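Local coordinates for putative uncharacterized protein Ta0848 (PDB 4MN7), which probably acts as a type II free methionine-R-sulfoxide reductase, a GAF-domain enzyme that reduces the R-sulfoxide of free methionine, at residues Ile69-Asp74 against Glu119-Leu124. The protein carries 1 engineered substitution. Residues are numbered along the deposited sequence; the frame is centred on the assembly and turned at random.
Sequences IVNEYD and EDEAML
Asn71 and Glu121 meet nearly at right angles, the asparagine reaching from the strand toward a carboxylate held out from the helix. Asn71 ND2 donates to Glu121 OE2 at 3.0 Å, and the N-H...O angle of 172° makes the bond almost straight. OE2 lies essentially in the amide plane and accepts through its anti lone pair, although the two flat groups are turned 68° from each other. The glutamate chain is extended beyond CG, which carries the carboxylate across to the strand. ND2 also donates to the carbonyl O of Phe116, just ahead of helix 118-136, so two acceptors fix the rotation of the amide.

In this GAF domain, strand 70-72 is one edge strand of the antiparallel sheet within this chain, paired with strand 90-98. Helix 118-136 lies across one face of that sheet, with Leu124 on Val94 and Glu121 on Ile92, which also touches Ile69 and Asn71, while Val70 points away, onto helix 59-66.

Ile69 supplies the apolar half of the contact. Its CG1 stands anti to the carbonyl carbon (chi1 -73°) and the chain then runs out extended, so that CD1 comes 3.8 Å from Glu121 CB and 3.6 Å from Glu121 O. Tyr73 OH comes no closer than 4.4 Å to Glu121 OE2, a loose approach.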
loop_
_atom_site.group_PDB
_atom_site.type_symbol
_atom_site.label_atom_id
_atom_site.label_comp_id
_atom_site.label_asym_id
_atom_site.label_seq_id
_atom_site.Cartn_x
_atom_site.Cartn_y
_atom_site.Cartn_z
ATOM N N ILE A 69 -7.258 12.838 -14.528
ATOM C CA ILE A 69 -6.008 13.502 -14.258
ATOM C C ILE A 69 -6.093 14.958 -14.633
ATOM O O ILE A 69 -6.644 15.323 -15.666
ATOM C CB ILE A 69 -4.870 12.876 -15.057
ATOM C CG1 ILE A 69 -4.517 11.500 -14.460
ATOM C CG2 ILE A 69 -3.624 13.741 -15.024
ATOM C CD1 ILE A 69 -3.587 10.679 -15.297
ATOM N N VAL A 70 -5.509 15.801 -13.797
ATOM C CA VAL A 70 -5.378 17.222 -14.151
ATOM C C VAL A 70 -3.892 17.457 -14.125
ATOM O O VAL A 70 -3.221 17.230 -13.090
ATOM C CB VAL A 70 -6.119 18.118 -13.160
ATOM C CG1 VAL A 70 -5.780 19.592 -13.393
ATOM C CG2 VAL A 70 -7.615 17.918 -13.378
ATOM N N ASN A 71 -3.374 17.968 -15.216
ATOM C CA ASN A 71 -1.916 18.139 -15.332
ATOM C C ASN A 71 -1.678 19.532 -15.809
ATOM O O ASN A 71 -1.906 19.772 -16.973
ATOM C CB ASN A 71 -1.323 17.140 -16.333
ATOM C CG ASN A 71 0.217 17.245 -16.464
ATOM O OD1 ASN A 71 0.856 18.195 -15.972
ATOM N ND2 ASN A 71 0.811 16.286 -17.211
ATOM N N GLU A 72 -1.230 20.432 -14.910
ATOM C CA GLU A 72 -0.907 21.825 -15.273
ATOM C C GLU A 72 0.587 21.942 -15.590
ATOM O O GLU A 72 1.432 21.805 -14.719
ATOM C CB GLU A 72 -1.295 22.765 -14.152
ATOM C CG GLU A 72 -0.824 24.175 -14.367
ATOM C CD GLU A 72 -1.368 24.729 -15.686
ATOM O OE1 GLU A 72 -0.572 25.123 -16.590
ATOM O OE2 GLU A 72 -2.606 24.714 -15.836
ATOM N N TYR A 73 0.894 22.161 -16.861
ATOM C CA TYR A 73 2.282 22.260 -17.373
ATOM C C TYR A 73 2.996 23.562 -16.970
ATOM O O TYR A 73 4.257 23.601 -16.917
ATOM C CB TYR A 73 2.252 22.234 -18.910
ATOM C CG TYR A 73 1.504 21.043 -19.486
ATOM C CD1 TYR A 73 2.093 19.729 -19.510
ATOM C CD2 TYR A 73 0.204 21.200 -20.020
ATOM C CE1 TYR A 73 1.405 18.625 -20.052
ATOM C CE2 TYR A 73 -0.499 20.099 -20.550
ATOM C CZ TYR A 73 0.093 18.824 -20.559
ATOM O OH TYR A 73 -0.626 17.774 -21.088
ATOM N N ASP A 74 2.188 24.613 -16.733
ATOM C CA ASP A 74 2.674 25.970 -16.463
ATOM C C ASP A 74 1.763 26.773 -15.498
ATOM O O ASP A 74 0.890 27.552 -15.941
ATOM C CB ASP A 74 2.792 26.726 -17.767
ATOM C CG ASP A 74 3.695 27.951 -17.636
ATOM O OD1 ASP A 74 4.013 28.362 -16.479
ATOM O OD2 ASP A 74 4.103 28.465 -18.692
ATOM N N GLU A 119 3.902 9.485 -19.962
ATOM C CA GLU A 119 4.490 8.338 -19.222
ATOM C C GLU A 119 4.148 8.473 -17.718
ATOM O O GLU A 119 3.687 7.546 -17.092
ATOM C CB GLU A 119 6.021 8.303 -19.445
ATOM C CG GLU A 119 6.821 7.339 -18.567
ATOM C CD GLU A 119 8.365 7.496 -18.630
ATOM O OE1 GLU A 119 8.898 8.482 -19.230
ATOM O OE2 GLU A 119 9.072 6.620 -18.051
ATOM N N ASP A 120 4.355 9.654 -17.171
ATOM C CA ASP A 120 4.061 9.950 -15.760
ATOM C C ASP A 120 2.592 9.796 -15.428
ATOM O O ASP A 120 2.199 9.260 -14.379
ATOM C CB ASP A 120 4.430 11.427 -15.438
ATOM C CG ASP A 120 5.927 11.690 -15.407
ATOM O OD1 ASP A 120 6.656 11.101 -14.571
ATOM O OD2 ASP A 120 6.380 12.512 -16.250
ATOM N N GLU A 121 1.766 10.308 -16.296
ATOM C CA GLU A 121 0.382 10.159 -16.148
ATOM C C GLU A 121 -0.038 8.726 -16.022
ATOM O O GLU A 121 -0.817 8.390 -15.127
ATOM C CB GLU A 121 -0.368 10.797 -17.330
ATOM C CG GLU A 121 -0.268 12.289 -17.323
ATOM C CD GLU A 121 -1.097 12.981 -18.409
ATOM O OE1 GLU A 121 -1.884 12.320 -19.126
ATOM O OE2 GLU A 121 -0.952 14.228 -18.521
ATOM N N ALA A 122 0.421 7.895 -16.952
ATOM C CA ALA A 122 0.014 6.478 -16.982
ATOM C C ALA A 122 0.595 5.729 -15.759
ATOM O O ALA A 122 -0.088 4.953 -15.099
ATOM C CB ALA A 122 0.471 5.836 -18.300
ATOM N N MET A 123 1.816 6.053 -15.370
ATOM C CA MET A 123 2.444 5.351 -14.234
ATOM C C MET A 123 1.719 5.762 -12.976
ATOM O O MET A 123 1.416 4.926 -12.153
ATOM C CB MET A 123 3.917 5.653 -14.194
ATOM C CG MET A 123 4.704 4.927 -13.116
ATOM S SD MET A 123 4.911 3.136 -13.260
ATOM C CE MET A 123 5.109 3.073 -14.967
ATOM N N LEU A 124 1.434 7.055 -12.821
ATOM C CA LEU A 124 0.676 7.520 -11.650
ATOM C C LEU A 124 -0.766 6.976 -11.581
ATOM O O LEU A 124 -1.254 6.676 -10.483
ATOM C CB LEU A 124 0.679 9.081 -11.574
ATOM C CG LEU A 124 2.089 9.631 -11.243
ATOM C CD1 LEU A 124 2.186 11.120 -11.439
ATOM C CD2 LEU A 124 2.477 9.289 -9.822
#